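PDB 6E0K: cyclic UMP-AMP synthase, which joins UTP and ATP into the second messenger 3',3'-cUAMP, with magnesium as cofactor, in a CBASS antiphage defence system of Rhodothermus marinus. Local coordinates for residues A[193-197]-A[210-216]; A[190-194]-A[235-239]; A[167-171]-A[253-257]. One frame throughout, in Å; residues are numbered along the deposited sequence.

Contact 1 (A[193-197]-A[210-216]); sequences FKNAR and APSYFLE
R197 NH1 gives both of its N-H groups to the residues leading into helix 212-220, whose N-cap is P211: one reaches A210 O at 2.9 Å along an almost straight line (175°), the other S212 OG at 3.1 Å. Both acceptors lie in the guanidinium plane, and a water accepts from NH2 and is also bonded to S212 OG, so that NH1, NH2, the water and the hydroxyl form a closed ring. CD rests on A210 CB, 3.7 Å away, and from there the bend at chi3 (64°) turns the guanidinium towards A210 O and S212 OG. Over one guanidinium face lies K194 CA, towards the rim. Helices 186-202 and 212-220 run at 134° to each other, and K194 and S212 both belong to the ATP-binding site. With its chain extended beyond CG, K194 passes S212, CE lying 3.6 Å from S212 OG, and ends near E216. The ion pair from K194 NZ to E216 OE2 is long at 3.6 Å; T53 is the stronger partner of both groups, offering its backbone O to the lysine and its OG1 to the glutamate. L215 CD2 packs against K194 CG at 3.8 Å and more loosely against F193 CB.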
loop_
_atom_site.group_PDB
_atom_site.type_symbol
_atom_site.label_atom_id
_atom_site.label_comp_id
_atom_site.label_asym_id
_atom_site.label_seq_id
_atom_site.Cartn_x
_atom_site.Cartn_y
_atom_site.Cartn_z
ATOM N N PHE A 193 -11.989 6.249 -8.040
ATOM C CA PHE A 193 -12.790 5.362 -7.205
ATOM C C PHE A 193 -12.588 5.641 -5.718
ATOM O O PHE A 193 -13.543 5.551 -4.939
ATOM C CB PHE A 193 -12.486 3.903 -7.541
ATOM C CG PHE A 193 -13.175 3.428 -8.783
ATOM C CD1 PHE A 193 -14.564 3.389 -8.853
ATOM C CD2 PHE A 193 -12.442 3.002 -9.884
ATOM C CE1 PHE A 193 -15.208 2.951 -10.004
ATOM C CE2 PHE A 193 -13.082 2.538 -11.033
ATOM C CZ PHE A 193 -14.477 2.529 -11.093
ATOM N N LYS A 194 -11.364 5.982 -5.298
ATOM C CA LYS A 194 -11.162 6.388 -3.908
ATOM C C LYS A 194 -12.018 7.594 -3.547
ATOM O O LYS A 194 -12.623 7.639 -2.470
ATOM C CB LYS A 194 -9.682 6.703 -3.650
ATOM C CG LYS A 194 -8.816 5.490 -3.477
ATOM C CD LYS A 194 -7.389 5.965 -3.241
ATOM C CE LYS A 194 -6.449 4.870 -2.863
ATOM N NZ LYS A 194 -5.247 5.558 -2.273
ATOM N N ASN A 195 -12.025 8.616 -4.401
ATOM C CA ASN A 195 -12.844 9.790 -4.106
ATOM C C ASN A 195 -14.339 9.487 -4.196
ATOM O O ASN A 195 -15.129 10.059 -3.431
ATOM C CB ASN A 195 -12.466 10.937 -5.037
ATOM C CG ASN A 195 -11.446 11.885 -4.416
ATOM O OD1 ASN A 195 -11.538 12.259 -3.238
ATOM N ND2 ASN A 195 -10.458 12.269 -5.207
ATOM N N ALA A 196 -14.747 8.607 -5.112
ATOM C CA ALA A 196 -16.150 8.192 -5.146
ATOM C C ALA A 196 -16.542 7.512 -3.839
ATOM O O ALA A 196 -17.582 7.823 -3.248
ATOM C CB ALA A 196 -16.387 7.267 -6.338
ATOM N N ARG A 197 -15.697 6.589 -3.370
ATOM C CA ARG A 197 -15.895 5.937 -2.080
ATOM C C ARG A 197 -16.004 6.953 -0.946
ATOM O O ARG A 197 -16.934 6.899 -0.133
ATOM C CB ARG A 197 -14.727 4.970 -1.832
ATOM C CG ARG A 197 -14.627 4.383 -0.431
ATOM C CD ARG A 197 -13.164 4.074 -0.117
ATOM N NE ARG A 197 -12.400 5.306 -0.104
ATOM C CZ ARG A 197 -11.078 5.412 0.009
ATOM N NH1 ARG A 197 -10.273 4.347 0.128
ATOM N NH2 ARG A 197 -10.549 6.624 0.009
ATOM N N ALA A 210 -14.253 0.662 1.103
ATOM C CA ALA A 210 -13.179 0.138 0.267
ATOM C C ALA A 210 -11.834 0.644 0.764
ATOM O O ALA A 210 -11.339 1.671 0.285
ATOM C CB ALA A 210 -13.384 0.520 -1.200
ATOM N N PRO A 211 -11.223 -0.047 1.723
ATOM C CA PRO A 211 -9.912 0.381 2.221
ATOM C C PRO A 211 -8.926 0.530 1.072
ATOM O O PRO A 211 -8.907 -0.279 0.141
ATOM C CB PRO A 211 -9.511 -0.748 3.176
ATOM C CG PRO A 211 -10.818 -1.403 3.565
ATOM C CD PRO A 211 -11.683 -1.295 2.347
ATOM N N SER A 212 -8.092 1.575 1.152
ATOM C CA SER A 212 -7.320 2.014 -0.010
ATOM C C SER A 212 -6.464 0.898 -0.596
ATOM O O SER A 212 -6.450 0.681 -1.813
ATOM C CB SER A 212 -6.434 3.199 0.369
ATOM O OG SER A 212 -7.229 4.346 0.636
ATOM N N TYR A 213 -5.727 0.188 0.248
ATOM C CA TYR A 213 -4.844 -0.842 -0.283
ATOM C C TYR A 213 -5.638 -1.936 -0.992
ATOM O O TYR A 213 -5.279 -2.363 -2.096
ATOM C CB TYR A 213 -3.991 -1.416 0.846
ATOM C CG TYR A 213 -3.172 -2.619 0.452
ATOM C CD1 TYR A 213 -1.996 -2.467 -0.271
ATOM C CD2 TYR A 213 -3.569 -3.899 0.812
ATOM C CE1 TYR A 213 -1.224 -3.561 -0.617
ATOM C CE2 TYR A 213 -2.807 -5.012 0.459
ATOM C CZ TYR A 213 -1.636 -4.827 -0.264
ATOM O OH TYR A 213 -0.860 -5.915 -0.619
ATOM N N PHE A 214 -6.732 -2.399 -0.372
ATOM C CA PHE A 214 -7.559 -3.433 -0.994
ATOM C C PHE A 214 -8.177 -2.940 -2.296
ATOM O O PHE A 214 -8.317 -3.705 -3.261
ATOM C CB PHE A 214 -8.660 -3.879 -0.032
ATOM C CG PHE A 214 -8.167 -4.621 1.178
ATOM C CD1 PHE A 214 -6.994 -5.355 1.138
ATOM C CD2 PHE A 214 -8.897 -4.583 2.358
ATOM C CE1 PHE A 214 -6.554 -6.044 2.259
ATOM C CE2 PHE A 214 -8.465 -5.259 3.483
ATOM C CZ PHE A 214 -7.291 -5.994 3.432
ATOM N N LEU A 215 -8.548 -1.657 -2.346
ATOM C CA LEU A 215 -9.144 -1.118 -3.566
ATOM C C LEU A 215 -8.120 -1.074 -4.693
ATOM O O LEU A 215 -8.442 -1.418 -5.836
ATOM C CB LEU A 215 -9.728 0.273 -3.295
ATOM C CG LEU A 215 -10.344 0.981 -4.495
ATOM C CD1 LEU A 215 -11.450 0.144 -5.103
ATOM C CD2 LEU A 215 -10.853 2.351 -4.057
ATOM N N GLU A 216 -6.876 -0.675 -4.387
ATOM C CA GLU A 216 -5.815 -0.710 -5.397
ATOM C C GLU A 216 -5.609 -2.121 -5.916
ATOM O O GLU A 216 -5.516 -2.346 -7.130
ATOM C CB GLU A 216 -4.500 -0.162 -4.826
ATOM C CG GLU A 216 -4.533 1.330 -4.584
ATOM C CD GLU A 216 -3.162 1.959 -4.328
ATOM O OE1 GLU A 216 -2.089 1.346 -4.599
ATOM O OE2 GLU A 216 -3.171 3.091 -3.819
HETATM O O HOH W 1 -7.963 7.354 1.040
#

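Contact 2 (A[190-194]-A[235-239]); sequences IRMFK and FCSVI
In the helical part of the synthase, helices 186-202 and 231-244 pack nearly at right angles, their local axes 11.8 Å apart at closest approach and inclined at 86°, and F193 of the first reaches over F235 of the second. F193 CE1 lies above one face of the F235 ring, displaced towards the rim and 3.6 Å from F235 CE2. The planes are inclined at 38°, an oblique aromatic pair. F193 CG stands anti to its own carbonyl carbon (chi1 -79°), and this carries the far end of the ring to the neighbouring helix, where V238 CG1 approaches F193 CE2 at 3.8 Å and I239 CD1 approaches F193 CE1 at 3.7 Å. M192 adds a Met-aromatic contact: SD stands at the edge of the F235 ring, 5.5 Å from its centroid. The bend at chi3 then brings the methyl CE back, so that it meets F235 CD2 at 3.8 Å and also covers part of one face of the F193 ring. The interface is wholly apolar in its side chains. F235 also stacks on W283 of helix 269-285, while L8 of helix 5-11 touches both F235 and M192.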
loop_
_atom_site.group_PDB
_atom_site.type_symbol
_atom_site.label_atom_id
_atom_site.label_comp_id
_atom_site.label_asym_id
_atom_site.label_seq_id
_atom_site.Cartn_x
_atom_site.Cartn_y
_atom_site.Cartn_z
ATOM N N ILE A 190 -7.756 4.775 -10.059
ATOM C CA ILE A 190 -7.744 4.451 -8.637
ATOM C C ILE A 190 -8.214 5.643 -7.822
ATOM O O ILE A 190 -9.047 5.513 -6.915
ATOM C CB ILE A 190 -6.342 4.012 -8.191
ATOM C CG1 ILE A 190 -5.983 2.651 -8.792
ATOM C CG2 ILE A 190 -6.272 3.950 -6.669
ATOM C CD1 ILE A 190 -4.512 2.300 -8.528
ATOM N N ARG A 191 -7.689 6.826 -8.136
ATOM C CA ARG A 191 -8.052 8.000 -7.350
ATOM C C ARG A 191 -9.521 8.346 -7.525
ATOM O O ARG A 191 -10.189 8.718 -6.556
ATOM C CB ARG A 191 -7.161 9.188 -7.728
ATOM C CG ARG A 191 -5.683 8.894 -7.417
ATOM C CD ARG A 191 -4.801 10.135 -7.546
ATOM N NE ARG A 191 -4.940 10.765 -8.858
ATOM C CZ ARG A 191 -4.049 10.681 -9.846
ATOM N NH1 ARG A 191 -2.907 10.021 -9.689
ATOM N NH2 ARG A 191 -4.306 11.294 -11.006
ATOM N N MET A 192 -10.035 8.221 -8.753
ATOM C CA MET A 192 -11.460 8.429 -9.006
ATOM C C MET A 192 -12.311 7.541 -8.107
ATOM O O MET A 192 -13.242 8.015 -7.451
ATOM C CB MET A 192 -11.772 8.150 -10.471
ATOM C CG MET A 192 -13.267 8.293 -10.793
ATOM S SD MET A 192 -13.677 7.664 -12.429
ATOM C CE MET A 192 -13.445 5.895 -12.205
ATOM N N PHE A 193 -11.989 6.249 -8.040
ATOM C CA PHE A 193 -12.790 5.362 -7.205
ATOM C C PHE A 193 -12.588 5.641 -5.718
ATOM O O PHE A 193 -13.543 5.551 -4.939
ATOM C CB PHE A 193 -12.486 3.903 -7.541
ATOM C CG PHE A 193 -13.175 3.428 -8.783
ATOM C CD1 PHE A 193 -14.564 3.389 -8.853
ATOM C CD2 PHE A 193 -12.442 3.002 -9.884
ATOM C CE1 PHE A 193 -15.208 2.951 -10.004
ATOM C CE2 PHE A 193 -13.082 2.538 -11.033
ATOM C CZ PHE A 193 -14.477 2.529 -11.093
ATOM N N LYS A 194 -11.364 5.982 -5.298
ATOM C CA LYS A 194 -11.162 6.388 -3.908
ATOM C C LYS A 194 -12.018 7.594 -3.547
ATOM O O LYS A 194 -12.623 7.639 -2.470
ATOM C CB LYS A 194 -9.682 6.703 -3.650
ATOM C CG LYS A 194 -8.816 5.490 -3.477
ATOM C CD LYS A 194 -7.389 5.965 -3.241
ATOM C CE LYS A 194 -6.449 4.870 -2.863
ATOM N NZ LYS A 194 -5.247 5.558 -2.273
ATOM N N PHE A 235 -15.178 4.205 -15.618
ATOM C CA PHE A 235 -15.972 3.859 -14.441
ATOM C C PHE A 235 -16.854 2.651 -14.738
ATOM O O PHE A 235 -16.830 1.656 -14.009
ATOM C CB PHE A 235 -16.818 5.069 -14.007
ATOM C CG PHE A 235 -17.535 4.894 -12.675
ATOM C CD1 PHE A 235 -18.631 4.047 -12.564
ATOM C CD2 PHE A 235 -17.135 5.610 -11.556
ATOM C CE1 PHE A 235 -19.303 3.892 -11.354
ATOM C CE2 PHE A 235 -17.807 5.464 -10.333
ATOM C CZ PHE A 235 -18.887 4.601 -10.241
ATOM N N CYS A 236 -17.579 2.693 -15.855
ATOM C CA CYS A 236 -18.539 1.633 -16.155
ATOM C C CYS A 236 -17.845 0.365 -16.624
ATOM O O CYS A 236 -18.250 -0.742 -16.245
ATOM C CB CYS A 236 -19.538 2.120 -17.200
ATOM S SG CYS A 236 -20.641 3.354 -16.516
ATOM N N SER A 237 -16.804 0.499 -17.450
ATOM C CA SER A 237 -16.125 -0.695 -17.948
ATOM C C SER A 237 -15.450 -1.450 -16.815
ATOM O O SER A 237 -15.478 -2.687 -16.783
ATOM C CB SER A 237 -15.100 -0.329 -19.026
ATOM O OG SER A 237 -15.750 0.170 -20.190
ATOM N N VAL A 238 -14.854 -0.723 -15.866
ATOM C CA VAL A 238 -14.197 -1.371 -14.736
ATOM C C VAL A 238 -15.226 -2.070 -13.855
ATOM O O VAL A 238 -15.072 -3.250 -13.507
ATOM C CB VAL A 238 -13.370 -0.344 -13.932
ATOM C CG1 VAL A 238 -12.985 -0.911 -12.582
ATOM C CG2 VAL A 238 -12.125 0.085 -14.731
ATOM N N ILE A 239 -16.288 -1.349 -13.471
ATOM C CA ILE A 239 -17.249 -1.908 -12.525
ATOM C C ILE A 239 -18.007 -3.066 -13.159
ATOM O O ILE A 239 -18.257 -4.086 -12.509
ATOM C CB ILE A 239 -18.216 -0.823 -12.009
ATOM C CG1 ILE A 239 -17.468 0.203 -11.142
ATOM C CG2 ILE A 239 -19.400 -1.470 -11.253
ATOM C CD1 ILE A 239 -16.841 -0.381 -9.857
#

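Contact 3 (A[167-171]-A[253-257]); sequences YPKLH and QNGQD
The Y167 ring and the Q256 side chain cross at about a right angle, with Q256 CG set over the centre of one ring face in a CH-pi contact, 3.6 Å from the centroid. Q256 then bends at chi2 (-47°) and turns its amide towards L170, whose CD1 meets Q256 NE2 at 3.6 Å; that NE2 donates to N254 O, and OE1 is taken by K138. Two flat groups do stack: the Q253 amide lies over one face of the H171 imidazole, the planes 25° apart. Q253 NE2 donates to H171 O at 2.9 Å, from above the carbonyl plane. Y186 binds the other end of this amide, at OE1, and E216 binds H171 NE2, further fixing both flat groups. Between the two pairs N254 CB packs on Y167 CB, 3.8 Å away. One water joins Y167 N and N254 ND2, another H171 ND1 and the backbone N of N254. N254 OD1 accepts from Q256 N at 2.7 Å and from D257 N at 3.2 Å, while ND2 returns a bond to D257 OD2. This Asx turn, widened to an Asx motif, shapes the loop 253-257 against the start of helix 168-181.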
loop_
_atom_site.group_PDB
_atom_site.type_symbol
_atom_site.label_atom_id
_atom_site.label_comp_id
_atom_site.label_asym_id
_atom_site.label_seq_id
_atom_site.Cartn_x
_atom_site.Cartn_y
_atom_site.Cartn_z
ATOM N N TYR A 167 5.795 -6.689 0.534
ATOM C CA TYR A 167 6.532 -6.508 -0.715
ATOM C C TYR A 167 6.231 -5.147 -1.334
ATOM O O TYR A 167 5.773 -5.062 -2.478
ATOM C CB TYR A 167 6.188 -7.623 -1.696
ATOM C CG TYR A 167 6.493 -9.016 -1.189
ATOM C CD1 TYR A 167 5.555 -9.746 -0.469
ATOM C CD2 TYR A 167 7.731 -9.590 -1.440
ATOM C CE1 TYR A 167 5.867 -11.049 -0.009
ATOM C CE2 TYR A 167 8.042 -10.865 -0.999
ATOM C CZ TYR A 167 7.115 -11.582 -0.284
ATOM O OH TYR A 167 7.457 -12.853 0.155
ATOM N N PRO A 168 6.492 -4.058 -0.610
ATOM C CA PRO A 168 6.107 -2.733 -1.132
ATOM C C PRO A 168 6.815 -2.346 -2.418
ATOM O O PRO A 168 6.223 -1.640 -3.253
ATOM C CB PRO A 168 6.475 -1.786 0.019
ATOM C CG PRO A 168 7.592 -2.496 0.739
ATOM C CD PRO A 168 7.233 -3.956 0.666
ATOM N N LYS A 169 8.066 -2.773 -2.614
ATOM C CA LYS A 169 8.751 -2.419 -3.852
ATOM C C LYS A 169 8.078 -3.064 -5.056
ATOM O O LYS A 169 7.984 -2.443 -6.121
ATOM C CB LYS A 169 10.217 -2.831 -3.784
ATOM C CG LYS A 169 10.992 -2.141 -2.683
ATOM C CD LYS A 169 12.434 -2.580 -2.723
ATOM C CE LYS A 169 13.257 -1.853 -1.666
ATOM N NZ LYS A 169 14.671 -2.331 -1.660
ATOM N N LEU A 170 7.630 -4.315 -4.916
ATOM C CA LEU A 170 6.937 -4.972 -6.018
ATOM C C LEU A 170 5.555 -4.378 -6.231
ATOM O O LEU A 170 5.105 -4.243 -7.377
ATOM C CB LEU A 170 6.821 -6.472 -5.767
ATOM C CG LEU A 170 8.160 -7.191 -5.816
ATOM C CD1 LEU A 170 7.944 -8.658 -5.499
ATOM C CD2 LEU A 170 8.783 -7.013 -7.178
ATOM N N HIS A 171 4.863 -4.032 -5.144
ATOM C CA HIS A 171 3.601 -3.301 -5.269
ATOM C C HIS A 171 3.794 -2.047 -6.118
ATOM O O HIS A 171 3.036 -1.801 -7.063
ATOM C CB HIS A 171 3.059 -2.950 -3.878
ATOM C CG HIS A 171 1.762 -2.199 -3.900
ATOM N ND1 HIS A 171 0.543 -2.817 -3.738
ATOM C CD2 HIS A 171 1.497 -0.879 -4.061
ATOM C CE1 HIS A 171 -0.421 -1.916 -3.805
ATOM N NE2 HIS A 171 0.132 -0.731 -3.994
ATOM N N GLN A 253 -1.491 -6.494 -5.794
ATOM C CA GLN A 253 -0.655 -5.803 -6.770
ATOM C C GLN A 253 0.810 -6.211 -6.653
ATOM O O GLN A 253 1.543 -6.163 -7.648
ATOM C CB GLN A 253 -0.826 -4.292 -6.602
ATOM C CG GLN A 253 -0.056 -3.430 -7.599
ATOM C CD GLN A 253 -0.588 -2.009 -7.627
ATOM O OE1 GLN A 253 -1.749 -1.793 -7.975
ATOM N NE2 GLN A 253 0.243 -1.048 -7.280
ATOM N N ASN A 254 1.261 -6.622 -5.461
ATOM C CA ASN A 254 2.650 -7.063 -5.323
ATOM C C ASN A 254 2.932 -8.393 -6.015
ATOM O O ASN A 254 4.100 -8.782 -6.094
ATOM C CB ASN A 254 3.079 -7.141 -3.845
ATOM C CG ASN A 254 2.269 -8.149 -3.017
ATOM O OD1 ASN A 254 1.796 -9.163 -3.519
ATOM N ND2 ASN A 254 2.140 -7.868 -1.730
ATOM N N GLY A 255 1.907 -9.089 -6.508
ATOM C CA GLY A 255 2.085 -10.358 -7.184
ATOM C C GLY A 255 2.379 -11.537 -6.281
ATOM O O GLY A 255 2.600 -12.650 -6.790
ATOM N N GLN A 256 2.387 -11.342 -4.962
ATOM C CA GLN A 256 2.766 -12.394 -4.022
ATOM C C GLN A 256 1.609 -12.934 -3.201
ATOM O O GLN A 256 1.555 -14.139 -2.938
ATOM C CB GLN A 256 3.842 -11.889 -3.054
ATOM C CG GLN A 256 5.037 -11.239 -3.700
ATOM C CD GLN A 256 5.585 -12.034 -4.858
ATOM O OE1 GLN A 256 5.901 -13.223 -4.735
ATOM N NE2 GLN A 256 5.689 -11.380 -6.009
ATOM N N ASP A 257 0.712 -12.066 -2.755
ATOM C CA ASP A 257 -0.345 -12.393 -1.811
ATOM C C ASP A 257 -1.676 -12.577 -2.524
ATOM O O ASP A 257 -1.923 -11.990 -3.582
ATOM C CB ASP A 257 -0.527 -11.284 -0.768
ATOM C CG ASP A 257 0.751 -10.945 -0.015
ATOM O OD1 ASP A 257 1.547 -11.856 0.292
ATOM O OD2 ASP A 257 0.927 -9.744 0.291
HETATM O O HOH W 2 2.988 -5.857 0.319
HETATM O O HOH W 3 0.138 -5.489 -3.193
#

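In the fold
Along the chain the first segments run 167-171, 190-194, 193-197 and the second 210-216, 235-239, 253-257, so contact 3 spans both others. Contacts 1 and 2 share F193 and K194 on helix 186-202, and their centres are 9 Å apart: the helix meets helix 231-244 with residues 190-194 and helix 212-220 with the overlapping, slightly later 193-197. Contact 3 lies about 17 Å from contact 1 and 21 Å from contact 2, centre to centre, where helix 168-181 begins just after strand 162-166 of the mixed sheet. Its H171 touches contact 1 through E216 and Y213. The series thus leads from the sheet, past ATP-binding K194 and S212, into apolar helical packing.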